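Long-range contacts in phosphoserine aminotransferase (Bacillus circulans, PDB 1W3U), which catalyses the reversible pyridoxal-phosphate-dependent transamination between phosphoserine and 3-phosphohydroxypyruvate in serine biosynthesis, and the matching phosphohydroxythreonine reaction: residues R57-L62 and V206-E211; N96-G101 and T130-Q135. The protein carries 1 engineered substitution. All coordinates share one frame; numbering follows the deposited sequence.

Interaction 1 (R57-L62 and V206-E211)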
loop_
_atom_site.group_PDB
_atom_site.type_symbol
_atom_site.label_atom_id
_atom_site.label_comp_id
_atom_site.label_asym_id
_atom_site.label_seq_id
_atom_site.Cartn_x
_atom_site.Cartn_y
_atom_site.Cartn_z
ATOM N N ARG A 57 -17.293 -8.056 7.568
ATOM C CA ARG A 57 -17.248 -9.448 7.104
ATOM C C ARG A 57 -16.106 -10.219 7.719
ATOM O O ARG A 57 -16.176 -11.409 7.980
ATOM C CB ARG A 57 -17.075 -9.534 5.598
ATOM C CG ARG A 57 -18.275 -8.985 4.827
ATOM C CD ARG A 57 -17.912 -9.031 3.340
ATOM N NE ARG A 57 -19.076 -8.685 2.511
ATOM C CZ ARG A 57 -20.090 -9.500 2.259
ATOM N NH1 ARG A 57 -20.107 -10.730 2.768
ATOM N NH2 ARG A 57 -21.098 -9.096 1.489
ATOM N N LEU A 58 -14.982 -9.527 7.902
ATOM C CA LEU A 58 -13.820 -10.215 8.462
ATOM C C LEU A 58 -14.168 -10.671 9.870
ATOM O O LEU A 58 -13.973 -11.841 10.206
ATOM C CB LEU A 58 -12.605 -9.302 8.384
ATOM C CG LEU A 58 -11.262 -10.048 8.267
ATOM C CD1 LEU A 58 -10.214 -9.115 7.708
ATOM C CD2 LEU A 58 -10.883 -10.641 9.618
ATOM N N LEU A 59 -14.693 -9.748 10.680
ATOM C CA LEU A 59 -15.059 -10.137 12.041
ATOM C C LEU A 59 -16.079 -11.266 12.062
ATOM O O LEU A 59 -16.018 -12.139 12.953
ATOM C CB LEU A 59 -15.630 -8.928 12.811
ATOM C CG LEU A 59 -14.498 -7.961 13.219
ATOM C CD1 LEU A 59 -15.130 -6.701 13.790
ATOM C CD2 LEU A 59 -13.535 -8.611 14.194
ATOM N N ALA A 60 -16.997 -11.200 11.107
ATOM C CA ALA A 60 -18.087 -12.181 11.111
ATOM C C ALA A 60 -17.525 -13.559 10.836
ATOM O O ALA A 60 -17.958 -14.556 11.423
ATOM C CB ALA A 60 -19.116 -11.805 10.066
ATOM N N LEU A 61 -16.541 -13.614 9.937
ATOM C CA LEU A 61 -15.907 -14.908 9.673
ATOM C C LEU A 61 -15.305 -15.492 10.938
ATOM O O LEU A 61 -15.267 -16.715 11.053
ATOM C CB LEU A 61 -14.841 -14.759 8.573
ATOM C CG LEU A 61 -15.491 -14.646 7.187
ATOM C CD1 LEU A 61 -14.498 -14.062 6.192
ATOM C CD2 LEU A 61 -16.011 -16.016 6.710
ATOM N N LEU A 62 -14.879 -14.654 11.879
ATOM C CA LEU A 62 -14.265 -15.057 13.123
ATOM C C LEU A 62 -15.220 -15.128 14.310
ATOM O O LEU A 62 -14.813 -15.187 15.466
ATOM C CB LEU A 62 -13.116 -14.072 13.431
ATOM C CG LEU A 62 -11.896 -14.279 12.534
ATOM C CD1 LEU A 62 -10.938 -13.094 12.630
ATOM C CD2 LEU A 62 -11.219 -15.600 12.885
ATOM N N VAL A 206 -3.886 -6.443 6.844
ATOM C CA VAL A 206 -4.966 -6.531 7.780
ATOM C C VAL A 206 -4.377 -6.657 9.177
ATOM O O VAL A 206 -3.534 -7.514 9.461
ATOM C CB VAL A 206 -5.812 -7.785 7.515
ATOM C CG1 VAL A 206 -6.817 -7.936 8.640
ATOM C CG2 VAL A 206 -6.500 -7.628 6.171
ATOM N N VAL A 207 -4.802 -5.761 10.059
ATOM C CA VAL A 207 -4.372 -5.845 11.464
ATOM C C VAL A 207 -5.628 -5.907 12.318
ATOM O O VAL A 207 -6.402 -4.949 12.203
ATOM C CB VAL A 207 -3.529 -4.617 11.849
ATOM C CG1 VAL A 207 -3.209 -4.628 13.343
ATOM C CG2 VAL A 207 -2.261 -4.544 10.993
ATOM N N ILE A 208 -5.843 -6.936 13.107
ATOM C CA ILE A 208 -7.041 -6.959 13.984
ATOM C C ILE A 208 -6.565 -6.783 15.412
ATOM O O ILE A 208 -5.738 -7.581 15.879
ATOM C CB ILE A 208 -7.778 -8.280 13.819
ATOM C CG1 ILE A 208 -7.907 -8.613 12.323
ATOM C CG2 ILE A 208 -9.140 -8.323 14.498
ATOM C CD1 ILE A 208 -8.485 -10.009 12.136
ATOM N N VAL A 209 -7.056 -5.746 16.102
ATOM C CA VAL A 209 -6.441 -5.433 17.386
ATOM C C VAL A 209 -7.522 -5.305 18.438
ATOM O O VAL A 209 -8.611 -4.789 18.156
ATOM C CB VAL A 209 -5.592 -4.166 17.203
ATOM C CG1 VAL A 209 -6.437 -2.983 16.795
ATOM C CG2 VAL A 209 -4.766 -3.932 18.474
ATOM N N ARG A 210 -7.165 -5.805 19.621
ATOM C CA ARG A 210 -8.004 -5.565 20.788
ATOM C C ARG A 210 -8.020 -4.079 21.128
ATOM O O ARG A 210 -6.951 -3.527 21.446
ATOM C CB ARG A 210 -7.439 -6.389 21.945
ATOM C CG ARG A 210 -8.428 -6.606 23.062
ATOM C CD ARG A 210 -7.793 -7.204 24.288
ATOM N NE ARG A 210 -7.169 -8.496 24.220
ATOM C CZ ARG A 210 -7.650 -9.723 24.303
ATOM N NH1 ARG A 210 -8.950 -9.972 24.469
ATOM N NH2 ARG A 210 -6.826 -10.767 24.222
ATOM N N GLU A 211 -9.184 -3.422 21.077
ATOM C CA GLU A 211 -9.165 -1.968 21.171
ATOM C C GLU A 211 -8.663 -1.498 22.518
ATOM O O GLU A 211 -8.117 -0.382 22.563
ATOM C CB GLU A 211 -10.572 -1.412 20.919
ATOM C CG GLU A 211 -11.018 -1.747 19.490
ATOM C CD GLU A 211 -12.313 -1.024 19.155
ATOM O OE1 GLU A 211 -13.126 -1.585 18.400
ATOM O OE2 GLU A 211 -12.525 0.098 19.637
#

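Interaction 2 (N96-G101 and T130-Q135)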
loop_
_atom_site.group_PDB
_atom_site.type_symbol
_atom_site.label_atom_id
_atom_site.label_comp_id
_atom_site.label_asym_id
_atom_site.label_seq_id
_atom_site.Cartn_x
_atom_site.Cartn_y
_atom_site.Cartn_z
ATOM N N ASN A 96 8.674 -10.641 23.756
ATOM C CA ASN A 96 9.038 -12.043 23.700
ATOM C C ASN A 96 8.589 -12.644 22.360
ATOM O O ASN A 96 7.445 -12.371 21.961
ATOM C CB ASN A 96 8.358 -12.861 24.797
ATOM C CG ASN A 96 8.978 -12.565 26.160
ATOM O OD1 ASN A 96 8.881 -11.452 26.678
ATOM N ND2 ASN A 96 9.634 -13.567 26.691
ATOM N N TYR A 97 9.517 -13.415 21.781
ATOM C CA TYR A 97 9.213 -14.046 20.491
ATOM C C TYR A 97 9.311 -15.571 20.545
ATOM O O TYR A 97 10.203 -16.114 21.213
ATOM C CB TYR A 97 10.200 -13.522 19.415
ATOM C CG TYR A 97 9.747 -12.132 19.024
ATOM C CD1 TYR A 97 10.047 -11.038 19.840
ATOM C CD2 TYR A 97 9.006 -11.962 17.854
ATOM C CE1 TYR A 97 9.628 -9.779 19.465
ATOM C CE2 TYR A 97 8.576 -10.684 17.506
ATOM C CZ TYR A 97 8.886 -9.618 18.316
ATOM O OH TYR A 97 8.443 -8.362 17.961
ATOM N N VAL A 98 8.394 -16.220 19.809
ATOM C CA VAL A 98 8.491 -17.655 19.571
ATOM C C VAL A 98 9.227 -17.855 18.259
ATOM O O VAL A 98 8.799 -17.367 17.229
ATOM C CB VAL A 98 7.093 -18.287 19.571
ATOM C CG1 VAL A 98 7.147 -19.798 19.299
ATOM C CG2 VAL A 98 6.388 -18.006 20.899
ATOM N N MET A 99 10.366 -18.531 18.243
ATOM C CA MET A 99 11.225 -18.566 17.067
ATOM C C MET A 99 11.051 -19.880 16.306
ATOM O O MET A 99 11.562 -20.929 16.750
ATOM C CB MET A 99 12.674 -18.393 17.505
ATOM C CG MET A 99 12.908 -17.144 18.353
ATOM S SD MET A 99 12.356 -15.658 17.498
ATOM C CE MET A 99 13.493 -15.682 16.103
ATOM N N THR A 100 10.321 -19.828 15.197
ATOM C CA THR A 100 9.917 -21.015 14.461
ATOM C C THR A 100 10.428 -21.040 13.035
ATOM O O THR A 100 10.007 -21.917 12.262
ATOM C CB THR A 100 8.366 -21.053 14.465
ATOM O OG1 THR A 100 7.861 -19.744 14.111
ATOM C CG2 THR A 100 7.809 -21.412 15.844
ATOM N N GLY A 101 11.323 -20.137 12.663
ATOM C CA GLY A 101 11.859 -20.139 11.307
ATOM C C GLY A 101 11.995 -18.741 10.751
ATOM O O GLY A 101 12.227 -17.752 11.462
ATOM N N THR A 130 10.320 -29.143 14.167
ATOM C CA THR A 130 9.460 -29.528 15.258
ATOM C C THR A 130 8.978 -28.264 15.951
ATOM O O THR A 130 9.776 -27.620 16.642
ATOM C CB THR A 130 10.215 -30.384 16.294
ATOM O OG1 THR A 130 10.868 -31.450 15.570
ATOM C CG2 THR A 130 9.262 -30.979 17.303
ATOM N N LEU A 131 7.718 -27.907 15.768
ATOM C CA LEU A 131 7.316 -26.669 16.453
ATOM C C LEU A 131 7.455 -26.793 17.956
ATOM O O LEU A 131 7.333 -27.882 18.548
ATOM C CB LEU A 131 5.858 -26.361 16.104
ATOM C CG LEU A 131 5.678 -25.813 14.676
ATOM C CD1 LEU A 131 4.211 -25.842 14.307
ATOM C CD2 LEU A 131 6.255 -24.410 14.574
ATOM N N PRO A 132 7.714 -25.678 18.624
ATOM C CA PRO A 132 7.849 -25.798 20.089
ATOM C C PRO A 132 6.507 -26.018 20.756
ATOM O O PRO A 132 5.449 -25.585 20.266
ATOM C CB PRO A 132 8.494 -24.455 20.441
ATOM C CG PRO A 132 8.223 -23.513 19.313
ATOM C CD PRO A 132 7.861 -24.317 18.091
ATOM N N LYS A 133 6.493 -26.712 21.900
ATOM C CA LYS A 133 5.268 -26.788 22.683
ATOM C C LYS A 133 5.073 -25.492 23.459
ATOM O O LYS A 133 5.945 -25.075 24.221
ATOM C CB LYS A 133 5.312 -27.966 23.648
ATOM C CG LYS A 133 5.376 -29.333 22.985
ATOM C CD LYS A 133 4.259 -30.238 23.490
ATOM C CE LYS A 133 4.772 -31.305 24.443
ATOM N NZ LYS A 133 3.702 -32.248 24.883
ATOM N N LEU A 134 3.929 -24.845 23.267
ATOM C CA LEU A 134 3.772 -23.525 23.867
ATOM C C LEU A 134 2.834 -23.527 25.071
ATOM O O LEU A 134 2.913 -22.592 25.876
ATOM C CB LEU A 134 3.234 -22.549 22.827
ATOM C CG LEU A 134 4.182 -22.138 21.695
ATOM C CD1 LEU A 134 3.577 -20.944 20.986
ATOM C CD2 LEU A 134 5.565 -21.814 22.239
ATOM N N GLN A 135 1.994 -24.539 25.185
ATOM C CA GLN A 135 1.021 -24.704 26.262
ATOM C C GLN A 135 1.539 -24.272 27.629
ATOM O O GLN A 135 0.780 -23.709 28.423
ATOM C CB GLN A 135 0.543 -26.153 26.322
#

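Interaction 1 (R57-L62 and V206-E211)
Helix 45-61 packs its C-terminal end on one face of the central mixed sheet, with Leu58, Leu59 and Leu62 meeting Val206 and Ile208 of strand 205-210. The axes of helix 57-61 and strand 206-210 pass 11.3 Å apart and cross at -65°, and no hydrogen bond joins the two segments. Leu58 provides two separate touches by spreading its methyls. CD1 meets Val206 CG1 tip to tip at 3.7 Å, while CD2 slants onto Ile208 CD1 at 3.5 Å. The side chain reaches them because its CG is swung roughly anti to the backbone N (chi1 -151°). Val206 and Ile208, two positions apart, turn their side chains to the same face of the sheet, toward the helix. In the seven-stranded order of this fold-type I aminotransferase, 205-210 is the one strand antiparallel to both its neighbours, 68-73 and 190-194. Val207 and Val209 pair through their backbones with Leu71 and Lys69 on one flank, while Val206 and Ile208 pair with Ala193 and Val191 on the other. Leu62, one helical turn after Leu58 and just past the helix, brings CD1 end-on to Ile208 CD1 at 4.0 Å; the same delta methyl is thereby met by two leucines, one in the helix and one just beyond its end. The gamma branch of Ile208 serves a third partner, as CG2 lies 4.4 Å from Leu59 CD2, a looser touch. Leu59 also reaches Val70 of strand 68-73, and Leu61 turns to Leu252 and Ile255 of helix 242-257, which places the helix between sheet and neighbouring helix. Val206 sits with its side chain about 9 Å from those of the cofactor-binding residues Gln196 and Ala77, and about 11 Å from the bound pyridoxal phosphate itself.

Interaction 2 (N96-G101 and T130-Q135)
Thr100 and Leu131 bring the two backbones closest, their CA atoms 6.5 Å apart, and from there 130-135 runs back roughly antiparallel to 96-101 without any hydrogen bond between them. Residues 131-133 have extended phi/psi angles but form no strand; the chain turns at Leu134. Strand 94-99 opens a beta-alpha-beta unit of the aminotransferase sheet, passing through helix 102-114 to strand 116-122, and the loop holding 130-135 packs along its first strand. Gly101 is the N-cap of that helix, with a phi of 139° at which a CB would press on the carbonyl O of Thr100. Trp103, a cofactor-binding residue, follows in the helix, and the side chain of Thr100 lies about 8 Å from the pyridoxal phosphate. Val98 carries one half of the contact: the side chain crosses that of Pro132 obliquely, CG1 lying 3.9 Å from Pro132 CG, and CG1 meets Leu134 CD2 end-on, also at 3.9 Å, while CG2 stays 4.1 Å from Leu134 CD1. With both Val98 methyls removed, an alanine here would probably deprive Pro132 CG and the forked end of Leu134 of their common partner, opening a gap beside Leu146 and Leu148 of strand 143-149. Thr100 divides its branches by chemistry. Its hydroxyl, lodged between the backbone N and the carbonyl carbon (chi1 47°), is hydrogen-bonded through OG1 to Glu152 OE2. The methyl consequently faces the loop, where Thr100 CG2 lies 3.6 Å from Leu131 CD2 and 3.7 Å from Pro132 CD.

Both interactions are largely buried and apolar, and both rest on the same sheet, at different strands: 205-210, next to its edge strand 68-73, for interaction 1, and 94-99, next to the opposite edge strand 116-122, for interaction 2. Their centres are 24 Å apart and their nearest atoms about 13 Å, with no touch. Interaction 1 sets helix against strand through leucine, valine and isoleucine alone, whereas interaction 2 sets an irregular loop against a strand end and adds a proline ring and a threonine. The side chain of Thr100 lies about 8 Å from the pyridoxal phosphate and that of Val206 about 11 Å, yet the centre of interaction 2 is farther from that of the chain, 17 Å against 14 Å.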